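Local coordinates for protein flavin-dependent thymidylate synthase (Thermus thermophilus, PDB 6J61) that probably catalyses the reductive methylation of dUMP to dTMP as an FAD-containing homotetramer, with methylenetetrahydrofolate as methyl donor and NADPH as reductant, at residues A[8-13]-A[101-106]; A[65-70]-A[169-174]; A[71-76]-A[163-168]; A[92-97]-A[152-157]. One frame throughout, in Å; residues are numbered along the deposited sequence.

Interaction 1 of 4, residues A[8-13]-A[101-106]; sequences PVLDKG and EFYEPE
Asp11 OD2 accepts two hydrogen bonds. The backbone N of Glu104 reaches it at 3.1 Å with an almost straight N-H (172°), coming from well above the carboxylate plane, and Lys12 NZ forms a salt bridge to the same oxygen at 2.7 Å. The lysine chain runs extended to CE and bends only at its last torsion (chi4 65°), which turns NZ onto Phe102 O at 2.7 Å, nearly along the C=O axis. The ammonium thus sits between Asp11 OD2 and Phe102 O, two acceptors only 3.0 Å apart, and probably offsets their repulsion. Both Asp11 and Lys12 belong to the tight turn of the beta hairpin joining strands 6-9 and 13-21, so the hairpin tip is tied to the irregular chain at 101-106. An alanine in place of Asp11 would probably loosen this tie, since Glu104 N and Lys12 NZ would both lose their shared acceptor. Beside it, Leu10 CD1 lies over one face of the Tyr103 ring, 4.0 Å from its centroid, while Asp11 OD1 meets the ring edge at CD1. Further out, Tyr165 OH bonds to Asp11 OD1 and Lys12 N, and Arg133 holds Glu104 through OE1.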
# COMPACT_ATOMS: atom_id res chain seq x y z
N PRO A 8 24.84 -2.02 -17.79
CA PRO A 8 24.85 -0.59 -18.13
C PRO A 8 23.60 -0.21 -18.90
O PRO A 8 23.06 -1.00 -19.67
CB PRO A 8 26.10 -0.45 -19.02
CG PRO A 8 26.92 -1.66 -18.70
CD PRO A 8 25.89 -2.74 -18.51
N VAL A 9 23.12 1.01 -18.66
CA VAL A 9 21.96 1.50 -19.39
C VAL A 9 22.25 2.94 -19.73
O VAL A 9 22.80 3.68 -18.91
CB VAL A 9 20.65 1.46 -18.56
CG1 VAL A 9 19.47 1.82 -19.48
CG2 VAL A 9 20.46 0.08 -17.94
N LEU A 10 21.88 3.34 -20.93
CA LEU A 10 22.11 4.69 -21.42
C LEU A 10 23.60 4.99 -21.39
O LEU A 10 24.42 4.08 -21.28
CB LEU A 10 21.35 5.71 -20.58
CG LEU A 10 19.83 5.51 -20.54
CD1 LEU A 10 19.17 6.72 -19.88
CD2 LEU A 10 19.30 5.32 -21.95
N ASP A 11 23.94 6.27 -21.47
CA ASP A 11 25.33 6.67 -21.50
C ASP A 11 26.07 6.46 -20.18
O ASP A 11 27.17 5.93 -20.18
CB ASP A 11 25.44 8.12 -21.97
CG ASP A 11 24.79 9.11 -21.02
OD1 ASP A 11 23.82 8.72 -20.34
OD2 ASP A 11 25.24 10.27 -20.95
N LYS A 12 25.47 6.85 -19.06
CA LYS A 12 26.14 6.70 -17.78
C LYS A 12 25.36 5.98 -16.67
O LYS A 12 25.81 5.95 -15.53
CB LYS A 12 26.57 8.08 -17.27
CG LYS A 12 27.21 8.97 -18.31
CD LYS A 12 27.57 10.34 -17.71
CE LYS A 12 28.19 11.31 -18.73
NZ LYS A 12 27.25 11.69 -19.82
N GLY A 13 24.21 5.39 -16.99
CA GLY A 13 23.44 4.72 -15.96
C GLY A 13 23.72 3.23 -15.80
O GLY A 13 24.61 2.68 -16.44
N GLU A 101 26.90 14.76 -13.79
CA GLU A 101 26.67 13.72 -14.77
C GLU A 101 25.31 13.91 -15.41
O GLU A 101 24.29 13.98 -14.73
CB GLU A 101 26.77 12.35 -14.11
CG GLU A 101 28.19 11.96 -13.73
CD GLU A 101 28.25 10.68 -12.92
OE1 GLU A 101 29.36 10.14 -12.76
OE2 GLU A 101 27.20 10.21 -12.44
N PHE A 102 25.30 14.02 -16.73
CA PHE A 102 24.07 14.21 -17.46
C PHE A 102 23.85 13.17 -18.53
O PHE A 102 24.80 12.66 -19.13
CB PHE A 102 24.03 15.59 -18.10
CG PHE A 102 24.10 16.71 -17.12
CD1 PHE A 102 25.32 17.10 -16.57
CD2 PHE A 102 22.95 17.39 -16.74
CE1 PHE A 102 25.39 18.14 -15.66
CE2 PHE A 102 23.01 18.43 -15.83
CZ PHE A 102 24.23 18.81 -15.29
N TYR A 103 22.58 12.87 -18.78
CA TYR A 103 22.21 11.91 -19.79
C TYR A 103 22.15 12.60 -21.16
O TYR A 103 21.28 13.43 -21.42
CB TYR A 103 20.84 11.32 -19.49
CG TYR A 103 20.16 10.76 -20.70
CD1 TYR A 103 20.73 9.71 -21.42
CD2 TYR A 103 18.94 11.27 -21.14
CE1 TYR A 103 20.11 9.18 -22.55
CE2 TYR A 103 18.30 10.76 -22.27
CZ TYR A 103 18.89 9.71 -22.97
OH TYR A 103 18.26 9.16 -24.06
N GLU A 104 23.09 12.25 -22.03
CA GLU A 104 23.09 12.83 -23.36
C GLU A 104 22.61 11.74 -24.31
O GLU A 104 23.29 10.74 -24.53
CB GLU A 104 24.49 13.34 -23.71
CG GLU A 104 24.95 14.45 -22.77
CD GLU A 104 26.25 15.13 -23.22
OE1 GLU A 104 26.32 15.59 -24.38
OE2 GLU A 104 27.20 15.20 -22.40
N PRO A 105 21.42 11.92 -24.88
CA PRO A 105 20.84 10.95 -25.81
C PRO A 105 21.73 10.61 -26.99
O PRO A 105 22.59 11.39 -27.38
CB PRO A 105 19.54 11.62 -26.23
CG PRO A 105 19.89 13.07 -26.19
CD PRO A 105 20.65 13.17 -24.89
N GLU A 106 21.51 9.42 -27.54
CA GLU A 106 22.25 8.95 -28.70
C GLU A 106 21.77 9.88 -29.81
O GLU A 106 22.55 10.36 -30.62
CB GLU A 106 21.83 7.52 -29.03
CG GLU A 106 22.89 6.68 -29.71
CD GLU A 106 23.83 6.02 -28.71
OE1 GLU A 106 24.41 6.75 -27.88
OE2 GLU A 106 23.99 4.78 -28.77

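Interaction 2 of 4, residues A[65-70]-A[169-174]; sequences VFKFHV and YWKQDL
Val65, Lys67 and His69 each have a first side-chain torsion near 180°, with CG1 of the valine and CG of the other two anti to the backbone N; in Val65 this sets CG1 toward Lys171. On Lys171, a chain bent at chi2 (-92°) and chi3 brings CD to 3.5 Å from Val65 CG1. His69, turned the same way, presents a ring face to Tyr169 CE1, 3.9 Å from His69 CG, with the two ring planes oblique at 42°. These residues share one face of an antiparallel pair of strands; Phe66, Phe68, Trp170 and Gln172 occupy the other. Phe66 pairs with Gln172 and Phe68 with Trp170 through two hydrogen bonds each, the shortest being Phe68 N to Trp170 O at 2.6 Å, with the donor in the carbonyl plane. Within its own strand, Trp170 NE1 donates to Gln172 OE1 at 2.9 Å, tying the indole to the amide. Asp173 closes the strand as N-cap of helix 174-184 and touches the bound FAD. Strands 65-73 and 165-173 lie in the interior of the sheet, between 13-21 and 87-90. Helices 191-207 and 174-184 pack on the Phe66 face, whereas Lys67 and Tyr169 on the opposite face hydrogen-bond to Met63 and Ser34 of a neighbouring subunit.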
# COMPACT_ATOMS: atom_id res chain seq x y z
N VAL A 65 11.72 -11.39 -3.38
CA VAL A 65 12.03 -9.96 -3.42
C VAL A 65 13.38 -9.63 -4.05
O VAL A 65 14.35 -10.35 -3.86
CB VAL A 65 11.97 -9.33 -2.00
CG1 VAL A 65 12.26 -7.84 -2.05
CG2 VAL A 65 10.60 -9.57 -1.38
N PHE A 66 13.42 -8.54 -4.81
CA PHE A 66 14.64 -8.08 -5.45
C PHE A 66 14.96 -6.66 -4.97
O PHE A 66 14.06 -5.85 -4.73
CB PHE A 66 14.50 -8.07 -6.99
CG PHE A 66 14.51 -9.44 -7.61
CD1 PHE A 66 13.43 -10.31 -7.44
CD2 PHE A 66 15.60 -9.88 -8.34
CE1 PHE A 66 13.45 -11.59 -7.99
CE2 PHE A 66 15.63 -11.16 -8.90
CZ PHE A 66 14.55 -12.02 -8.72
N LYS A 67 16.25 -6.38 -4.82
CA LYS A 67 16.71 -5.07 -4.37
C LYS A 67 17.80 -4.61 -5.34
O LYS A 67 18.82 -5.27 -5.49
CB LYS A 67 17.25 -5.18 -2.94
CG LYS A 67 17.71 -3.85 -2.35
CD LYS A 67 17.71 -3.86 -0.81
CE LYS A 67 18.67 -4.89 -0.22
NZ LYS A 67 18.76 -4.78 1.27
N PHE A 68 17.57 -3.48 -6.01
CA PHE A 68 18.54 -2.98 -6.97
C PHE A 68 19.17 -1.64 -6.61
O PHE A 68 18.65 -0.87 -5.80
CB PHE A 68 17.90 -2.82 -8.36
CG PHE A 68 17.29 -4.08 -8.91
CD1 PHE A 68 16.01 -4.48 -8.52
CD2 PHE A 68 17.97 -4.85 -9.85
CE1 PHE A 68 15.42 -5.62 -9.06
CE2 PHE A 68 17.38 -6.00 -10.39
CZ PHE A 68 16.11 -6.38 -10.00
N HIS A 69 20.31 -1.37 -7.25
CA HIS A 69 21.06 -0.14 -7.11
C HIS A 69 20.93 0.43 -8.52
O HIS A 69 21.48 -0.13 -9.48
CB HIS A 69 22.53 -0.45 -6.77
CG HIS A 69 23.40 0.76 -6.64
ND1 HIS A 69 24.75 0.68 -6.35
CD2 HIS A 69 23.13 2.09 -6.76
CE1 HIS A 69 25.26 1.89 -6.30
NE2 HIS A 69 24.30 2.77 -6.54
N VAL A 70 20.17 1.51 -8.66
CA VAL A 70 19.94 2.10 -9.97
C VAL A 70 20.45 3.52 -10.09
O VAL A 70 20.27 4.34 -9.18
CB VAL A 70 18.42 2.11 -10.31
CG1 VAL A 70 18.19 2.51 -11.78
CG2 VAL A 70 17.80 0.75 -10.00
N TYR A 169 18.21 2.95 -4.32
CA TYR A 169 18.02 1.53 -4.06
C TYR A 169 16.54 1.28 -4.30
O TYR A 169 15.69 1.99 -3.77
CB TYR A 169 18.38 1.20 -2.60
CG TYR A 169 19.80 0.71 -2.42
CD1 TYR A 169 20.85 1.31 -3.11
CD2 TYR A 169 20.08 -0.36 -1.57
CE1 TYR A 169 22.16 0.85 -2.96
CE2 TYR A 169 21.39 -0.82 -1.40
CZ TYR A 169 22.42 -0.21 -2.10
OH TYR A 169 23.72 -0.66 -1.95
N TRP A 170 16.24 0.26 -5.09
CA TRP A 170 14.86 -0.08 -5.40
C TRP A 170 14.60 -1.50 -4.89
O TRP A 170 15.24 -2.46 -5.34
CB TRP A 170 14.64 0.04 -6.92
CG TRP A 170 13.24 -0.23 -7.41
CD1 TRP A 170 12.77 -1.38 -7.97
CD2 TRP A 170 12.13 0.68 -7.37
NE1 TRP A 170 11.43 -1.25 -8.28
CE2 TRP A 170 11.02 0.00 -7.92
CE3 TRP A 170 11.97 1.99 -6.92
CZ2 TRP A 170 9.76 0.60 -8.03
CZ3 TRP A 170 10.71 2.59 -7.03
CH2 TRP A 170 9.63 1.89 -7.58
N LYS A 171 13.69 -1.61 -3.94
CA LYS A 171 13.32 -2.90 -3.34
C LYS A 171 11.87 -3.23 -3.70
O LYS A 171 10.95 -2.49 -3.35
CB LYS A 171 13.45 -2.84 -1.82
CG LYS A 171 13.38 -4.21 -1.15
CD LYS A 171 11.98 -4.61 -0.73
CE LYS A 171 11.58 -3.93 0.56
NZ LYS A 171 10.14 -4.14 0.89
N GLN A 172 11.67 -4.36 -4.39
CA GLN A 172 10.32 -4.73 -4.80
C GLN A 172 10.11 -6.23 -4.96
O GLN A 172 11.00 -6.94 -5.39
CB GLN A 172 9.99 -4.01 -6.11
CG GLN A 172 8.55 -4.08 -6.55
CD GLN A 172 8.25 -3.06 -7.62
OE1 GLN A 172 9.05 -2.89 -8.55
NE2 GLN A 172 7.12 -2.38 -7.50
N ASP A 173 8.92 -6.69 -4.60
CA ASP A 173 8.57 -8.10 -4.70
C ASP A 173 8.30 -8.50 -6.14
O ASP A 173 7.92 -7.67 -6.97
CB ASP A 173 7.35 -8.40 -3.81
CG ASP A 173 6.09 -7.67 -4.27
OD1 ASP A 173 5.48 -8.10 -5.27
OD2 ASP A 173 5.71 -6.68 -3.61
N LEU A 174 8.52 -9.77 -6.45
CA LEU A 174 8.35 -10.29 -7.81
C LEU A 174 7.01 -9.97 -8.48
O LEU A 174 6.96 -9.61 -9.66
CB LEU A 174 8.61 -11.81 -7.81
CG LEU A 174 8.59 -12.48 -9.20
CD1 LEU A 174 9.46 -11.70 -10.19
CD2 LEU A 174 9.08 -13.91 -9.06

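Interaction 3 of 4, residues A[71-76]-A[163-168]; sequences KAPIFV and NLYTEF
Tyr165 lays one ring face against Pro73, whose CG stands 4.2 Å from the ring centroid while CD approaches CE1 of Tyr165 to 3.7 Å. The two side chains run side by side at the point where the antiparallel pairing of strands 65-73 and 165-173 ends and Pro73, as N-cap residue, starts helix 74-80. Ala72 and Thr166 form the hydrogen-bonded pair: Ala72 N donates to Thr166 O at 2.8 Å, nearly along the C=O axis, whereas the return bond from Thr166 N is more bent (132°). Pairing is carried past the proline by Ile74 N, which gives its hydrogen to Leu164 O at 2.8 Å, so that the first turn of the helix remains bonded to the chain entering the strand. Ile74 CD1 then lies alongside Leu164 CB, and the Ile74 side chain crosses that of Thr166 at about a right angle, CG1 against CG2.

The fully extended Lys71 chain also crosses the tyrosine at about a right angle and lies beside Glu167, with CG atoms of Lys71 and Glu167 3.8 Å apart. Their charged ends do not pair with each other: Lys71 NZ forms a salt bridge with Glu101, and Glu167 OE1 bonds to Tyr35 of a neighbouring subunit. A serine in place of Tyr165 would probably disturb the packing on Pro73 and sever the hydroxyl's link to Asp11 in the 8-13 turn. Thr166 OG1, anti to its backbone N (chi1 177°), hydrogen-bonds to Glu90 OE2, and this rotation sets Thr166 CG2 3.0 Å from Ala72 O.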
# COMPACT_ATOMS: atom_id res chain seq x y z
N LYS A 71 21.07 3.82 -11.22
CA LYS A 71 21.59 5.15 -11.51
C LYS A 71 20.85 5.57 -12.78
O LYS A 71 20.92 4.88 -13.80
CB LYS A 71 23.11 5.07 -11.76
CG LYS A 71 23.78 6.41 -12.00
CD LYS A 71 25.28 6.26 -12.19
CE LYS A 71 25.91 7.63 -12.40
NZ LYS A 71 27.35 7.56 -12.78
N ALA A 72 20.14 6.69 -12.71
CA ALA A 72 19.38 7.14 -13.86
C ALA A 72 19.05 8.61 -13.85
O ALA A 72 19.14 9.27 -12.82
CB ALA A 72 18.08 6.34 -13.96
N PRO A 73 18.65 9.15 -15.01
CA PRO A 73 18.29 10.57 -15.12
C PRO A 73 17.06 10.83 -14.25
O PRO A 73 16.17 9.98 -14.13
CB PRO A 73 18.00 10.73 -16.61
CG PRO A 73 18.84 9.67 -17.23
CD PRO A 73 18.63 8.50 -16.33
N ILE A 74 16.99 12.01 -13.66
CA ILE A 74 15.87 12.35 -12.81
C ILE A 74 14.53 12.13 -13.51
O ILE A 74 13.62 11.55 -12.91
CB ILE A 74 15.99 13.81 -12.31
CG1 ILE A 74 17.12 13.89 -11.29
CG2 ILE A 74 14.71 14.28 -11.65
CD1 ILE A 74 17.44 15.31 -10.83
N PHE A 75 14.39 12.55 -14.77
CA PHE A 75 13.11 12.37 -15.45
C PHE A 75 12.73 10.89 -15.60
O PHE A 75 11.55 10.55 -15.73
CB PHE A 75 13.08 13.10 -16.81
CG PHE A 75 13.83 12.40 -17.91
CD1 PHE A 75 15.22 12.41 -17.94
CD2 PHE A 75 13.14 11.74 -18.92
CE1 PHE A 75 15.91 11.77 -18.96
CE2 PHE A 75 13.82 11.10 -19.94
CZ PHE A 75 15.21 11.12 -19.97
N VAL A 76 13.71 10.00 -15.57
CA VAL A 76 13.39 8.59 -15.64
C VAL A 76 13.01 8.15 -14.23
O VAL A 76 12.08 7.34 -14.03
CB VAL A 76 14.58 7.77 -16.16
CG1 VAL A 76 14.35 6.29 -15.93
CG2 VAL A 76 14.76 8.03 -17.64
N ASN A 163 17.69 15.99 -16.74
CA ASN A 163 18.52 14.90 -17.25
C ASN A 163 19.70 14.59 -16.32
O ASN A 163 20.53 13.73 -16.62
CB ASN A 163 19.04 15.24 -18.65
CG ASN A 163 19.99 16.41 -18.65
OD1 ASN A 163 19.94 17.28 -17.77
ND2 ASN A 163 20.85 16.47 -19.66
N LEU A 164 19.76 15.29 -15.20
CA LEU A 164 20.81 15.07 -14.22
C LEU A 164 20.67 13.62 -13.77
O LEU A 164 19.55 13.13 -13.60
CB LEU A 164 20.61 15.99 -13.01
CG LEU A 164 21.74 15.88 -11.98
CD1 LEU A 164 22.92 16.72 -12.47
CD2 LEU A 164 21.29 16.35 -10.61
N TYR A 165 21.78 12.92 -13.58
CA TYR A 165 21.69 11.54 -13.12
C TYR A 165 21.45 11.52 -11.62
O TYR A 165 21.73 12.50 -10.93
CB TYR A 165 22.98 10.80 -13.44
CG TYR A 165 22.94 10.06 -14.76
CD1 TYR A 165 22.36 8.79 -14.85
CD2 TYR A 165 23.44 10.65 -15.93
CE1 TYR A 165 22.29 8.12 -16.06
CE2 TYR A 165 23.37 9.99 -17.15
CZ TYR A 165 22.79 8.73 -17.21
OH TYR A 165 22.68 8.08 -18.42
N THR A 166 20.93 10.41 -11.13
CA THR A 166 20.66 10.24 -9.70
C THR A 166 20.71 8.75 -9.38
O THR A 166 20.52 7.92 -10.26
CB THR A 166 19.28 10.82 -9.32
OG1 THR A 166 19.03 10.58 -7.93
CG2 THR A 166 18.17 10.17 -10.14
N GLU A 167 20.98 8.41 -8.12
CA GLU A 167 21.05 7.00 -7.75
C GLU A 167 20.10 6.68 -6.63
O GLU A 167 19.77 7.55 -5.82
CB GLU A 167 22.45 6.62 -7.27
CG GLU A 167 23.57 6.95 -8.20
CD GLU A 167 24.89 6.42 -7.68
OE1 GLU A 167 25.93 6.87 -8.19
OE2 GLU A 167 24.89 5.56 -6.77
N PHE A 168 19.70 5.41 -6.58
CA PHE A 168 18.80 4.94 -5.54
C PHE A 168 18.76 3.41 -5.43
O PHE A 168 19.22 2.69 -6.31
CB PHE A 168 17.38 5.46 -5.78
CG PHE A 168 16.81 5.08 -7.13
CD1 PHE A 168 16.99 5.91 -8.23
CD2 PHE A 168 16.03 3.93 -7.27
CE1 PHE A 168 16.40 5.61 -9.47
CE2 PHE A 168 15.44 3.62 -8.50
CZ PHE A 168 15.62 4.47 -9.60

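Interaction 4 of 4, residues A[92-97]-A[152-157]; sequences SGRYSI and AREMAR. With PO4 (phosphate ion), chain G.
Ionic pairing is carried by Arg94 and Glu154, which lie side by side and point the same way. Arg94 NH2 meets Glu154 OE1 at 3.0 Å in the guanidinium plane, nearly along the C-O axis, and NE adds a weak, longer bond; the bend at chi3 (64°) of the arginine brings both nitrogens round. The second carboxylate oxygen, OE2, forms a salt bridge to Arg109 of a neighbouring subunit. A weak hydrogen bond to the backbone runs from Arg153 NE to Tyr95 O, 2.8 Å long but at a poor angle. Packing completes this end: Ile97 CG1 rests over one face of the Arg153 guanidinium, 3.6 Å from Arg153 CZ.

A phosphate ion, probably from the crystallisation liquor, is bound by both segments. Arg157 NH2 donates to O4 of the ion at 2.5 Å, in the guanidinium plane, and NH1 to O1; Gly93 N also reaches O1, at 3.0 Å. Ser92 OG gives its hydrogen to O3 while accepting from Arg94 N in an ST turn. Arg157 NH1 lies 3.2 Å from Gly93 CA, close enough that a side chain at Gly93 would collide with it. Gln79 and Arg82 of the neighbouring subunit complete the phosphate site, consistent with predicted dUMP binding between dimeric partners. The loop following strand 87-90 thus lies along the short helix 153-156, with Tyr143 of helix 132-148 packed against Ile97 and Arg157.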
# COMPACT_ATOMS: atom_id res chain seq x y z
N SER A 92 20.00 12.21 -1.64
CA SER A 92 19.38 13.52 -1.47
C SER A 92 20.21 14.73 -1.91
O SER A 92 21.32 14.95 -1.43
CB SER A 92 18.97 13.75 -0.02
OG SER A 92 18.68 15.13 0.19
N GLY A 93 19.64 15.52 -2.82
CA GLY A 93 20.34 16.70 -3.29
C GLY A 93 20.37 17.76 -2.20
O GLY A 93 20.83 18.88 -2.43
N ARG A 94 19.87 17.41 -1.02
CA ARG A 94 19.84 18.35 0.10
C ARG A 94 21.14 18.35 0.90
O ARG A 94 21.66 19.41 1.25
CB ARG A 94 18.68 18.03 1.04
CG ARG A 94 17.31 18.19 0.42
CD ARG A 94 16.26 18.11 1.50
NE ARG A 94 16.37 19.22 2.45
CZ ARG A 94 15.77 19.26 3.63
NH1 ARG A 94 15.00 18.25 4.03
NH2 ARG A 94 15.92 20.31 4.43
N TYR A 95 21.65 17.15 1.18
CA TYR A 95 22.88 16.98 1.96
C TYR A 95 24.12 16.89 1.06
O TYR A 95 25.07 17.66 1.19
CB TYR A 95 22.80 15.71 2.81
CG TYR A 95 21.57 15.63 3.68
CD1 TYR A 95 20.30 15.47 3.12
CD2 TYR A 95 21.67 15.69 5.07
CE1 TYR A 95 19.16 15.38 3.93
CE2 TYR A 95 20.54 15.60 5.89
CZ TYR A 95 19.28 15.45 5.31
OH TYR A 95 18.16 15.35 6.11
N SER A 96 24.08 15.93 0.13
CA SER A 96 25.18 15.69 -0.80
C SER A 96 25.28 16.70 -1.95
O SER A 96 24.28 17.30 -2.37
CB SER A 96 25.06 14.27 -1.38
OG SER A 96 25.08 13.29 -0.36
N ILE A 97 26.50 16.90 -2.43
CA ILE A 97 26.74 17.78 -3.56
C ILE A 97 26.49 16.89 -4.78
O ILE A 97 26.88 15.72 -4.78
CB ILE A 97 28.21 18.30 -3.58
CG1 ILE A 97 28.46 19.21 -2.38
CG2 ILE A 97 28.48 19.08 -4.88
CD1 ILE A 97 29.85 19.82 -2.36
N ALA A 152 22.80 27.44 0.18
CA ALA A 152 22.60 26.06 0.62
C ALA A 152 22.36 25.08 -0.53
O ALA A 152 21.67 25.40 -1.51
CB ALA A 152 21.45 26.00 1.62
N ARG A 153 22.93 23.88 -0.39
CA ARG A 153 22.80 22.84 -1.39
C ARG A 153 21.34 22.63 -1.81
O ARG A 153 20.99 22.76 -2.98
CB ARG A 153 23.34 21.51 -0.85
CG ARG A 153 24.75 21.57 -0.30
CD ARG A 153 25.41 20.20 -0.41
NE ARG A 153 26.51 20.01 0.53
CZ ARG A 153 27.55 20.83 0.67
NH1 ARG A 153 27.64 21.93 -0.07
NH2 ARG A 153 28.50 20.56 1.56
N GLU A 154 20.50 22.31 -0.83
CA GLU A 154 19.09 22.07 -1.07
C GLU A 154 18.44 23.06 -2.03
O GLU A 154 17.54 22.71 -2.79
CB GLU A 154 18.33 22.09 0.25
CG GLU A 154 18.47 23.40 1.02
CD GLU A 154 17.41 23.55 2.09
OE1 GLU A 154 17.20 22.59 2.86
OE2 GLU A 154 16.77 24.62 2.14
N MET A 155 18.90 24.31 -1.99
CA MET A 155 18.34 25.33 -2.86
C MET A 155 19.12 25.42 -4.16
O MET A 155 18.54 25.59 -5.23
CB MET A 155 18.36 26.70 -2.19
CG MET A 155 17.19 26.99 -1.28
SD MET A 155 17.10 28.76 -0.91
CE MET A 155 16.24 29.34 -2.38
N ALA A 156 20.44 25.31 -4.04
CA ALA A 156 21.32 25.41 -5.20
C ALA A 156 20.98 24.45 -6.33
O ALA A 156 20.90 24.86 -7.49
CB ALA A 156 22.76 25.20 -4.76
N ARG A 157 20.76 23.19 -6.00
CA ARG A 157 20.46 22.18 -7.00
C ARG A 157 19.18 22.35 -7.81
O ARG A 157 18.88 21.51 -8.64
CB ARG A 157 20.47 20.79 -6.34
CG ARG A 157 19.47 20.62 -5.19
CD ARG A 157 18.02 20.50 -5.65
NE ARG A 157 17.12 20.40 -4.50
CZ ARG A 157 16.95 19.30 -3.78
NH1 ARG A 157 17.60 18.18 -4.09
NH2 ARG A 157 16.15 19.33 -2.71
P PO4 G . 15.67 15.54 -2.18
O1 PO4 G . 16.65 15.32 -3.28
O2 PO4 G . 14.35 14.98 -2.57
O3 PO4 G . 16.14 14.87 -0.94
O4 PO4 G . 15.53 17.00 -1.93

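Interactions 2 and 3 are consecutive parts of one strand pairing, 65-73 with 165-173, their centres 16 Å apart; Val70 N to Phe168 O at 2.8 Å, a probable hydrogen bond, joins them. Interaction 1 lies beside interaction 3, centres 9 Å apart, linked by the salt bridge from Glu101 OE2 to Lys71 NZ at 2.7 Å. Interaction 4 stands apart, its nearest atoms about 6 Å from interaction 3, and is nested in the chain loop that interaction 3 closes. FAD is touched from two of the contacts, by Asp173 of interaction 2 and by Ser92 and Tyr95 of interaction 4, while interaction 4 also holds phosphate at the predicted dUMP site.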